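Long-range contacts in BsaWI endonuclease (Geobacillus stearothermophilus, PDB 4ZSF), which is a type II restriction endonuclease of the PD-(D/E)XK class that binds DNA and probably cuts it with the help of metal ions: residues L98-M108 against I240-R250; M183-L194 against N218-F226. One frame throughout, in Å; residues are numbered along the deposited sequence.

Overall arrangement
Contact 2 lies within the stretch of chain between the two halves of contact 1, so 98-108 comes first, then both segments of contact 2, and 240-250 last. Contact 2 pairs the neighbouring parallel strands 188-193 and 222-226 of the six-stranded mixed sheet, whereas contact 1 packs the end of helix 70-103 against the start of helix 243-258. Their centres are about 15 Å apart and they touch: Phe245 and Ala249 pack on Trp188, and His248 probably hydrogen-bonds Tyr224. Both helices pack side by side on the sheet, helix 243-258 on Val190 and Ile148, helix 70-103 on Ile148 and Ile192. Both contacts also reach the second subunit, tying this nuclease core to the dimer.

Contact 1 (L98-M108 against I240-R250)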
loop_
_atom_site.group_PDB
_atom_site.type_symbol
_atom_site.label_atom_id
_atom_site.label_comp_id
_atom_site.label_asym_id
_atom_site.label_seq_id
_atom_site.Cartn_x
_atom_site.Cartn_y
_atom_site.Cartn_z
ATOM N N LEU A 98 6.512 -14.739 23.679
ATOM C CA LEU A 98 7.878 -15.155 23.973
ATOM C C LEU A 98 8.521 -14.191 24.937
ATOM O O LEU A 98 9.070 -14.614 25.974
ATOM C CB LEU A 98 8.716 -15.254 22.700
ATOM C CG LEU A 98 8.311 -16.434 21.789
ATOM C CD1 LEU A 98 9.077 -16.257 20.459
ATOM C CD2 LEU A 98 8.560 -17.829 22.398
ATOM N N GLY A 99 8.422 -12.910 24.641
ATOM C CA GLY A 99 9.024 -11.876 25.472
ATOM C C GLY A 99 8.441 -11.824 26.872
ATOM O O GLY A 99 9.180 -11.712 27.869
ATOM N N ASN A 100 7.120 -11.972 26.981
ATOM C CA ASN A 100 6.514 -11.775 28.291
ATOM C C ASN A 100 6.841 -12.882 29.273
ATOM O O ASN A 100 6.947 -12.616 30.436
ATOM C CB ASN A 100 5.008 -11.599 28.163
ATOM C CG ASN A 100 4.674 -10.173 27.798
ATOM O OD1 ASN A 100 5.568 -9.339 27.769
ATOM N ND2 ASN A 100 3.432 -9.898 27.451
ATOM N N SER A 101 7.111 -14.071 28.791
ATOM C CA SER A 101 7.494 -15.122 29.717
ATOM C C SER A 101 8.833 -14.797 30.363
ATOM O O SER A 101 9.107 -15.225 31.462
ATOM C CB SER A 101 7.590 -16.482 29.011
ATOM O OG SER A 101 8.633 -16.419 28.033
ATOM N N SER A 102 9.700 -14.105 29.664
ATOM C CA SER A 102 10.980 -13.721 30.251
ATOM C C SER A 102 10.989 -12.405 30.988
ATOM O O SER A 102 11.813 -12.221 31.867
ATOM C CB SER A 102 12.059 -13.640 29.143
ATOM O OG SER A 102 12.486 -14.930 28.783
ATOM N N LEU A 103 10.202 -11.426 30.528
ATOM C CA LEU A 103 10.290 -10.079 31.045
ATOM C C LEU A 103 9.574 -9.933 32.399
ATOM O O LEU A 103 9.867 -9.004 33.171
ATOM C CB LEU A 103 9.674 -9.076 30.033
ATOM C CG LEU A 103 10.433 -8.864 28.728
ATOM C CD1 LEU A 103 9.428 -8.200 27.716
ATOM C CD2 LEU A 103 11.617 -7.925 28.960
ATOM N N GLU A 104 8.623 -10.830 32.635
ATOM C CA GLU A 104 7.748 -10.802 33.790
ATOM C C GLU A 104 8.582 -10.731 35.069
ATOM O O GLU A 104 8.261 -9.956 35.958
ATOM C CB GLU A 104 6.845 -12.037 33.807
ATOM C CG GLU A 104 5.764 -11.999 34.899
ATOM C CD GLU A 104 4.799 -13.199 34.821
ATOM O OE1 GLU A 104 5.271 -14.362 34.816
ATOM O OE2 GLU A 104 3.569 -12.978 34.734
ATOM N N GLU A 105 9.679 -11.475 35.143
ATOM C CA GLU A 105 10.434 -11.499 36.417
ATOM C C GLU A 105 11.157 -10.178 36.709
ATOM O O GLU A 105 11.602 -9.930 37.833
ATOM C CB GLU A 105 11.412 -12.665 36.441
ATOM C CG GLU A 105 12.612 -12.545 35.580
ATOM C CD GLU A 105 13.771 -13.427 36.089
ATOM O OE1 GLU A 105 14.174 -13.285 37.269
ATOM O OE2 GLU A 105 14.284 -14.256 35.307
ATOM N N TYR A 106 11.260 -9.306 35.706
ATOM C CA TYR A 106 11.859 -8.002 35.906
ATOM C C TYR A 106 10.840 -6.872 35.907
ATOM O O TYR A 106 11.223 -5.714 35.708
ATOM C CB TYR A 106 12.896 -7.721 34.826
ATOM C CG TYR A 106 13.882 -8.865 34.612
ATOM C CD1 TYR A 106 14.878 -9.141 35.555
ATOM C CD2 TYR A 106 13.816 -9.658 33.476
ATOM C CE1 TYR A 106 15.789 -10.187 35.353
ATOM C CE2 TYR A 106 14.734 -10.693 33.247
ATOM C CZ TYR A 106 15.716 -10.950 34.202
ATOM O OH TYR A 106 16.614 -11.966 33.968
ATOM N N GLY A 107 9.556 -7.199 36.038
ATOM C CA GLY A 107 8.534 -6.151 36.139
ATOM C C GLY A 107 8.144 -5.500 34.804
ATOM O O GLY A 107 7.649 -4.387 34.787
ATOM N N MET A 108 8.402 -6.180 33.695
ATOM C CA MET A 108 8.163 -5.598 32.372
ATOM C C MET A 108 7.160 -6.454 31.593
ATOM O O MET A 108 7.058 -7.679 31.810
ATOM C CB MET A 108 9.491 -5.459 31.592
ATOM C CG MET A 108 10.386 -4.360 32.192
ATOM S SD MET A 108 11.899 -4.212 31.192
ATOM C CE MET A 108 12.785 -5.603 31.799
ATOM N N ILE A 240 14.837 -17.792 19.626
ATOM C CA ILE A 240 13.496 -17.856 20.239
ATOM C C ILE A 240 13.477 -17.314 21.702
ATOM O O ILE A 240 12.441 -16.840 22.211
ATOM C CB ILE A 240 12.988 -19.320 20.144
ATOM C CG1 ILE A 240 11.569 -19.452 20.664
ATOM C CG2 ILE A 240 13.912 -20.267 20.899
ATOM C CD1 ILE A 240 11.095 -20.921 20.523
ATOM N N ASN A 241 14.622 -17.365 22.381
ATOM C CA ASN A 241 14.662 -16.809 23.740
ATOM C C ASN A 241 14.798 -15.285 23.863
ATOM O O ASN A 241 14.679 -14.742 24.964
ATOM C CB ASN A 241 15.818 -17.495 24.479
ATOM C CG ASN A 241 15.582 -18.950 24.594
ATOM O OD1 ASN A 241 14.551 -19.338 25.138
ATOM N ND2 ASN A 241 16.483 -19.779 24.020
ATOM N N LEU A 242 15.049 -14.579 22.755
ATOM C CA LEU A 242 15.095 -13.121 22.773
ATOM C C LEU A 242 16.081 -12.542 23.820
ATOM O O LEU A 242 15.833 -11.500 24.419
ATOM C CB LEU A 242 13.691 -12.502 23.010
ATOM C CG LEU A 242 12.542 -13.026 22.113
ATOM C CD1 LEU A 242 11.246 -12.295 22.497
ATOM C CD2 LEU A 242 12.873 -12.806 20.648
ATOM N N GLU A 243 17.209 -13.221 24.032
ATOM C CA GLU A 243 18.006 -12.885 25.194
ATOM C C GLU A 243 18.527 -11.475 25.242
ATOM O O GLU A 243 18.384 -10.793 26.266
ATOM C CB GLU A 243 19.205 -13.837 25.299
ATOM C CG GLU A 243 18.847 -15.294 25.555
ATOM C CD GLU A 243 20.114 -16.124 25.900
ATOM O OE1 GLU A 243 20.918 -15.730 26.809
ATOM O OE2 GLU A 243 20.290 -17.225 25.301
ATOM N N LEU A 244 19.199 -11.031 24.167
ATOM C CA LEU A 244 19.742 -9.684 24.216
ATOM C C LEU A 244 18.632 -8.637 24.254
ATOM O O LEU A 244 18.808 -7.562 24.839
ATOM C CB LEU A 244 20.660 -9.389 23.012
ATOM C CG LEU A 244 22.066 -10.039 23.157
ATOM C CD1 LEU A 244 22.869 -9.839 21.817
ATOM C CD2 LEU A 244 22.910 -9.397 24.326
ATOM N N PHE A 245 17.513 -8.930 23.601
ATOM C CA PHE A 245 16.391 -7.986 23.700
ATOM C C PHE A 245 15.946 -7.849 25.188
ATOM O O PHE A 245 15.731 -6.734 25.698
ATOM C CB PHE A 245 15.212 -8.470 22.826
ATOM C CG PHE A 245 13.914 -7.700 23.086
ATOM C CD1 PHE A 245 13.690 -6.461 22.509
ATOM C CD2 PHE A 245 12.928 -8.254 23.890
ATOM C CE1 PHE A 245 12.501 -5.739 22.790
ATOM C CE2 PHE A 245 11.756 -7.562 24.176
ATOM C CZ PHE A 245 11.519 -6.309 23.615
ATOM N N VAL A 246 15.768 -8.975 25.858
ATOM C CA VAL A 246 15.341 -8.943 27.269
ATOM C C VAL A 246 16.395 -8.263 28.133
ATOM O O VAL A 246 16.043 -7.391 28.964
ATOM C CB VAL A 246 15.031 -10.358 27.822
ATOM C CG1 VAL A 246 14.800 -10.351 29.385
ATOM C CG2 VAL A 246 13.851 -10.953 27.109
ATOM N N GLN A 247 17.674 -8.610 27.957
ATOM C CA GLN A 247 18.686 -7.973 28.827
ATOM C C GLN A 247 18.805 -6.450 28.529
ATOM O O GLN A 247 18.976 -5.630 29.453
ATOM C CB GLN A 247 20.024 -8.715 28.704
ATOM C CG GLN A 247 19.922 -10.171 29.207
ATOM C CD GLN A 247 19.460 -10.219 30.653
ATOM O OE1 GLN A 247 19.995 -9.487 31.465
ATOM N NE2 GLN A 247 18.404 -10.971 30.946
ATOM N N HIS A 248 18.685 -6.045 27.261
ATOM C CA HIS A 248 18.741 -4.608 26.966
ATOM C C HIS A 248 17.484 -3.904 27.480
ATOM O O HIS A 248 17.568 -2.727 27.896
ATOM C CB HIS A 248 18.952 -4.340 25.468
ATOM C CG HIS A 248 20.280 -4.841 24.956
ATOM N ND1 HIS A 248 20.562 -4.967 23.607
ATOM C CD2 HIS A 248 21.372 -5.288 25.620
ATOM C CE1 HIS A 248 21.790 -5.432 23.460
ATOM N NE2 HIS A 248 22.318 -5.623 24.664
ATOM N N ALA A 249 16.338 -4.580 27.420
ATOM C CA ALA A 249 15.103 -3.955 27.965
ATOM C C ALA A 249 15.296 -3.624 29.456
ATOM O O ALA A 249 14.775 -2.604 29.939
ATOM C CB ALA A 249 13.905 -4.866 27.808
ATOM N N ARG A 250 15.969 -4.506 30.191
ATOM C CA ARG A 250 16.239 -4.229 31.625
ATOM C C ARG A 250 16.988 -2.909 31.815
ATOM O O ARG A 250 16.688 -2.079 32.722
ATOM C CB ARG A 250 17.061 -5.369 32.244
ATOM C CG ARG A 250 16.242 -6.654 32.385
ATOM C CD ARG A 250 17.180 -7.777 32.850
ATOM N NE ARG A 250 17.557 -7.567 34.247
ATOM C CZ ARG A 250 18.471 -8.282 34.883
ATOM N NH1 ARG A 250 19.142 -9.210 34.215
ATOM N NH2 ARG A 250 18.711 -8.064 36.188
HETATM O O HOH W 1 12.102 -14.739 26.052
HETATM O O HOH W 2 15.384 -14.668 27.590
#
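Arg250 lies across the Tyr106 ring, and its chain can be followed outward. CB leads to CG, which passes Met108 CE at 3.7 Å. CD stands over the centre of the ring, 3.6 Å from the centroid and nearly on the normal, a CH-pi contact. The bend at chi3 (72°) then lays the guanidinium almost flat on the ring, the planes 14° apart, with NE and CZ over the CE1 side; NH1 ends near Tyr106 CE1 and OH, NH2 near CE1 and CD1. Glu105 CG covers the opposite face of the tyrosine, so the ring is held between two aliphatic groups. An alanine in place of Tyr106 would probably leave the Arg250 side chain without its flat support and open a gap beside Val246 CG1.

Further in, Leu103 CD2 touches both Val246 CG1 and Ala249 CB at 4.0 Å. At the other end, Leu98 CD2 meets Ile240 CG1 at 3.8 Å, and Leu242 CD1 lies 3.6 Å from Gly99 N. No direct hydrogen bond links the segments; instead one water donates to Leu98 O and Asn241 O and also bonds Ser102 OG, while a second joins Ser102 OG to Asn241 O. Phe245 and Ala249 continue onto Ile148 of the sheet. The axes of the short segments 98-103 and 243-250 approach to 10.2 Å with a signed crossing angle of -50°, a helix-helix packing whose first partner ends in a Schellman motif with Gly107 at C-prime, turning the chain into strand 108-112.

Contact 2 (M183-L194 against N218-F226); sequences MEAFFWSVAICL and NGWHGMYVF
His221 is gripped by the segment 183-194 through both backbone and ring. Its N donates to Ser189 O at 2.9 Å, nearly in line with the C=O bond, while Ser189 N donates to ND1 at 2.9 Å, the donor only 6° out of the imidazole plane. Since ND1 accepts, the other ring nitrogen, NE2, is left to bond Asn264 O. Met183 SD sits over the ring face, 3.6 Å from the centroid and almost on the ring normal; the bend at chi3 (-70°) carries CE on toward Asn218 O.

Beyond His221 the strands pair in parallel. Ala191 N reaches Gly222 O, Tyr224 N reaches Ala191 O at 2.8 Å, Cys193 N reaches Tyr224 O, and Phe226 N reaches Cys193 O with an N-H...O angle of 169°. Gly222 N and Asn218 O are buried without a partner in the model.

The side-chain polar ends are served too. A water accepts from Trp188 NE1 and bonds Tyr224 OH at 2.7 Å, the hydroxyl also meeting His248 ND1. Trp220 NE1 turns to Gln163 OE1, while Ala191 CB lies over the five-membered ring of Trp220. Asn218 ND2 donates to Trp220 O and has a second partner in Tyr265 O. Within this buried beta-alpha-beta unit, the bonding implies that an imidazole acceptor extends the strand pairing past the regular bridges, and that His221 is likely to carry its proton on NE2.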
loop_
_atom_site.group_PDB
_atom_site.type_symbol
_atom_site.label_atom_id
_atom_site.label_comp_id
_atom_site.label_asym_id
_atom_site.label_seq_id
_atom_site.Cartn_x
_atom_site.Cartn_y
_atom_site.Cartn_z
ATOM N N MET A 183 12.906 8.150 19.339
ATOM C CA MET A 183 14.154 8.453 20.087
ATOM C C MET A 183 14.169 9.930 20.462
ATOM O O MET A 183 14.614 10.277 21.562
ATOM C CB MET A 183 15.407 8.077 19.249
ATOM C CG MET A 183 15.428 6.557 18.965
ATOM S SD MET A 183 17.030 5.971 18.369
ATOM C CE MET A 183 17.059 6.719 16.749
ATOM N N GLU A 184 13.709 10.798 19.557
ATOM C CA GLU A 184 13.603 12.213 19.888
ATOM C C GLU A 184 12.638 12.503 21.049
ATOM O O GLU A 184 12.800 13.530 21.751
ATOM C CB GLU A 184 13.119 13.009 18.692
ATOM C CG GLU A 184 14.183 13.387 17.785
ATOM C CD GLU A 184 13.583 14.180 16.608
ATOM O OE1 GLU A 184 12.580 14.931 16.819
ATOM O OE2 GLU A 184 14.104 14.002 15.483
ATOM N N ALA A 185 11.655 11.630 21.203
ATOM C CA ALA A 185 10.653 11.711 22.279
ATOM C C ALA A 185 11.085 11.015 23.545
ATOM O O ALA A 185 10.302 10.941 24.485
ATOM C CB ALA A 185 9.332 11.101 21.820
ATOM N N PHE A 186 12.322 10.533 23.550
ATOM C CA PHE A 186 12.952 9.884 24.710
ATOM C C PHE A 186 12.216 8.605 25.069
ATOM O O PHE A 186 11.977 8.312 26.254
ATOM C CB PHE A 186 13.050 10.819 25.923
ATOM C CG PHE A 186 13.808 12.088 25.638
ATOM C CD1 PHE A 186 15.213 12.144 25.777
ATOM C CD2 PHE A 186 13.130 13.217 25.213
ATOM C CE1 PHE A 186 15.902 13.321 25.514
ATOM C CE2 PHE A 186 13.813 14.390 24.907
ATOM C CZ PHE A 186 15.215 14.466 25.109
ATOM N N PHE A 187 11.991 7.764 24.054
ATOM C CA PHE A 187 11.612 6.357 24.303
ATOM C C PHE A 187 12.695 5.443 23.727
ATOM O O PHE A 187 13.339 5.781 22.716
ATOM C CB PHE A 187 10.293 6.017 23.631
ATOM C CG PHE A 187 9.098 6.721 24.275
ATOM C CD1 PHE A 187 8.680 7.983 23.837
ATOM C CD2 PHE A 187 8.404 6.096 25.324
ATOM C CE1 PHE A 187 7.570 8.626 24.455
ATOM C CE2 PHE A 187 7.312 6.740 25.917
ATOM C CZ PHE A 187 6.911 7.968 25.497
ATOM N N TRP A 188 12.821 4.258 24.337
ATOM C CA TRP A 188 13.626 3.178 23.709
ATOM C C TRP A 188 12.976 2.820 22.404
ATOM O O TRP A 188 11.770 2.573 22.374
ATOM C CB TRP A 188 13.633 2.003 24.647
ATOM C CG TRP A 188 14.609 0.924 24.310
ATOM C CD1 TRP A 188 15.911 1.071 23.851
ATOM C CD2 TRP A 188 14.370 -0.481 24.453
ATOM N NE1 TRP A 188 16.477 -0.187 23.748
ATOM C CE2 TRP A 188 15.556 -1.143 24.107
ATOM C CE3 TRP A 188 13.254 -1.245 24.869
ATOM C CZ2 TRP A 188 15.669 -2.550 24.164
ATOM C CZ3 TRP A 188 13.361 -2.622 24.920
ATOM C CH2 TRP A 188 14.551 -3.268 24.525
ATOM N N SER A 189 13.741 2.770 21.316
ATOM C CA SER A 189 13.104 2.486 20.034
ATOM C C SER A 189 13.842 1.341 19.368
ATOM O O SER A 189 15.018 1.464 19.023
ATOM C CB SER A 189 13.104 3.724 19.107
ATOM O OG SER A 189 12.470 3.396 17.880
ATOM N N VAL A 190 13.175 0.210 19.219
ATOM C CA VAL A 190 13.895 -0.930 18.653
ATOM C C VAL A 190 13.113 -1.659 17.593
ATOM O O VAL A 190 11.916 -1.404 17.399
ATOM C CB VAL A 190 14.297 -1.961 19.769
ATOM C CG1 VAL A 190 15.291 -1.313 20.750
ATOM C CG2 VAL A 190 13.047 -2.478 20.485
ATOM N N ALA A 191 13.805 -2.555 16.876
ATOM C CA ALA A 191 13.117 -3.336 15.841
ATOM C C ALA A 191 13.482 -4.791 16.042
ATOM O O ALA A 191 14.623 -5.084 16.451
ATOM C CB ALA A 191 13.536 -2.902 14.500
ATOM N N ILE A 192 12.542 -5.694 15.732
ATOM C CA ILE A 192 12.794 -7.155 15.810
ATOM C C ILE A 192 12.490 -7.639 14.430
ATOM O O ILE A 192 11.389 -7.341 13.904
ATOM C CB ILE A 192 11.879 -7.786 16.873
ATOM C CG1 ILE A 192 12.323 -7.290 18.261
ATOM C CG2 ILE A 192 11.948 -9.347 16.822
ATOM C CD1 ILE A 192 11.359 -7.678 19.428
ATOM N N CYS A 193 13.442 -8.368 13.841
ATOM C CA CYS A 193 13.440 -8.741 12.428
ATOM C C CYS A 193 13.581 -10.247 12.198
ATOM O O CYS A 193 14.518 -10.857 12.739
ATOM C CB CYS A 193 14.609 -8.043 11.724
ATOM S SG CYS A 193 14.546 -6.313 11.657
ATOM N N LEU A 194 12.730 -10.847 11.349
ATOM C CA LEU A 194 12.856 -12.236 11.073
ATOM C C LEU A 194 14.018 -12.612 10.202
ATOM O O LEU A 194 14.673 -13.656 10.397
ATOM C CB LEU A 194 11.534 -12.684 10.426
ATOM C CG LEU A 194 11.323 -14.166 10.378
ATOM C CD1 LEU A 194 11.622 -14.732 11.764
ATOM C CD2 LEU A 194 9.890 -14.356 9.990
ATOM N N ASN A 218 22.213 6.774 13.853
ATOM C CA ASN A 218 21.543 5.479 13.950
ATOM C C ASN A 218 20.003 5.636 13.857
ATOM O O ASN A 218 19.449 6.672 14.276
ATOM C CB ASN A 218 21.927 4.755 15.249
ATOM C CG ASN A 218 21.782 5.639 16.492
ATOM O OD1 ASN A 218 22.463 6.651 16.599
ATOM N ND2 ASN A 218 20.875 5.268 17.420
ATOM N N GLY A 219 19.317 4.635 13.299
ATOM C CA GLY A 219 17.882 4.774 13.054
ATOM C C GLY A 219 17.062 4.193 14.194
ATOM O O GLY A 219 15.841 4.483 14.341
ATOM N N TRP A 220 17.736 3.383 15.027
ATOM C CA TRP A 220 17.158 2.669 16.180
ATOM C C TRP A 220 18.185 2.635 17.302
ATOM O O TRP A 220 19.363 2.780 17.029
ATOM C CB TRP A 220 16.759 1.193 15.862
ATOM C CG TRP A 220 15.581 1.079 14.876
ATOM C CD1 TRP A 220 14.266 0.889 15.210
ATOM C CD2 TRP A 220 15.637 1.160 13.459
ATOM N NE1 TRP A 220 13.513 0.869 14.086
ATOM C CE2 TRP A 220 14.321 1.011 12.989
ATOM C CE3 TRP A 220 16.678 1.344 12.524
ATOM C CZ2 TRP A 220 13.996 1.077 11.629
ATOM C CZ3 TRP A 220 16.353 1.391 11.152
ATOM C CH2 TRP A 220 15.025 1.244 10.724
ATOM N N HIS A 221 17.734 2.373 18.529
ATOM C CA HIS A 221 18.645 2.054 19.612
ATOM C C HIS A 221 19.247 0.683 19.396
ATOM O O HIS A 221 20.406 0.422 19.745
ATOM C CB HIS A 221 17.917 2.105 20.982
ATOM C CG HIS A 221 17.622 3.509 21.401
ATOM N ND1 HIS A 221 16.353 3.966 21.651
ATOM C CD2 HIS A 221 18.449 4.574 21.588
ATOM C CE1 HIS A 221 16.402 5.236 22.002
ATOM N NE2 HIS A 221 17.664 5.642 21.950
ATOM N N GLY A 222 18.433 -0.197 18.847
ATOM C CA GLY A 222 18.873 -1.576 18.690
ATOM C C GLY A 222 17.952 -2.275 17.680
ATOM O O GLY A 222 16.757 -1.987 17.595
ATOM N N MET A 223 18.551 -3.193 16.938
ATOM C CA MET A 223 17.857 -4.004 15.956
ATOM C C MET A 223 18.153 -5.449 16.379
ATOM O O MET A 223 19.333 -5.784 16.595
ATOM C CB MET A 223 18.381 -3.677 14.550
ATOM C CG MET A 223 17.997 -4.685 13.502
ATOM S SD MET A 223 16.250 -4.507 13.062
ATOM C CE MET A 223 16.261 -2.939 12.180
ATOM N N TYR A 224 17.113 -6.272 16.551
ATOM C CA TYR A 224 17.314 -7.667 17.029
ATOM C C TYR A 224 16.919 -8.585 15.923
ATOM O O TYR A 224 15.768 -8.514 15.498
ATOM C CB TYR A 224 16.464 -7.923 18.300
ATOM C CG TYR A 224 16.926 -6.938 19.353
ATOM C CD1 TYR A 224 16.418 -5.663 19.401
ATOM C CD2 TYR A 224 17.942 -7.283 20.228
ATOM C CE1 TYR A 224 16.893 -4.699 20.324
ATOM C CE2 TYR A 224 18.427 -6.378 21.167
ATOM C CZ TYR A 224 17.876 -5.082 21.225
ATOM O OH TYR A 224 18.417 -4.159 22.118
ATOM N N VAL A 225 17.865 -9.356 15.398
ATOM C CA VAL A 225 17.603 -10.145 14.190
ATOM C C VAL A 225 17.669 -11.627 14.516
ATOM O O VAL A 225 18.621 -12.054 15.190
ATOM C CB VAL A 225 18.667 -9.828 13.055
ATOM C CG1 VAL A 225 18.360 -10.659 11.748
ATOM C CG2 VAL A 225 18.729 -8.332 12.819
ATOM N N PHE A 226 16.687 -12.408 14.018
ATOM C CA PHE A 226 16.750 -13.869 14.174
ATOM C C PHE A 226 17.830 -14.492 13.272
ATOM O O PHE A 226 17.571 -14.968 12.194
ATOM C CB PHE A 226 15.389 -14.484 13.881
ATOM C CG PHE A 226 14.393 -14.286 14.976
ATOM C CD1 PHE A 226 14.217 -15.275 15.947
ATOM C CD2 PHE A 226 13.586 -13.193 15.026
ATOM C CE1 PHE A 226 13.295 -15.127 16.958
ATOM C CE2 PHE A 226 12.641 -13.042 16.052
ATOM C CZ PHE A 226 12.519 -14.033 17.032
HETATM O O HOH W 3 18.809 -1.462 22.448
#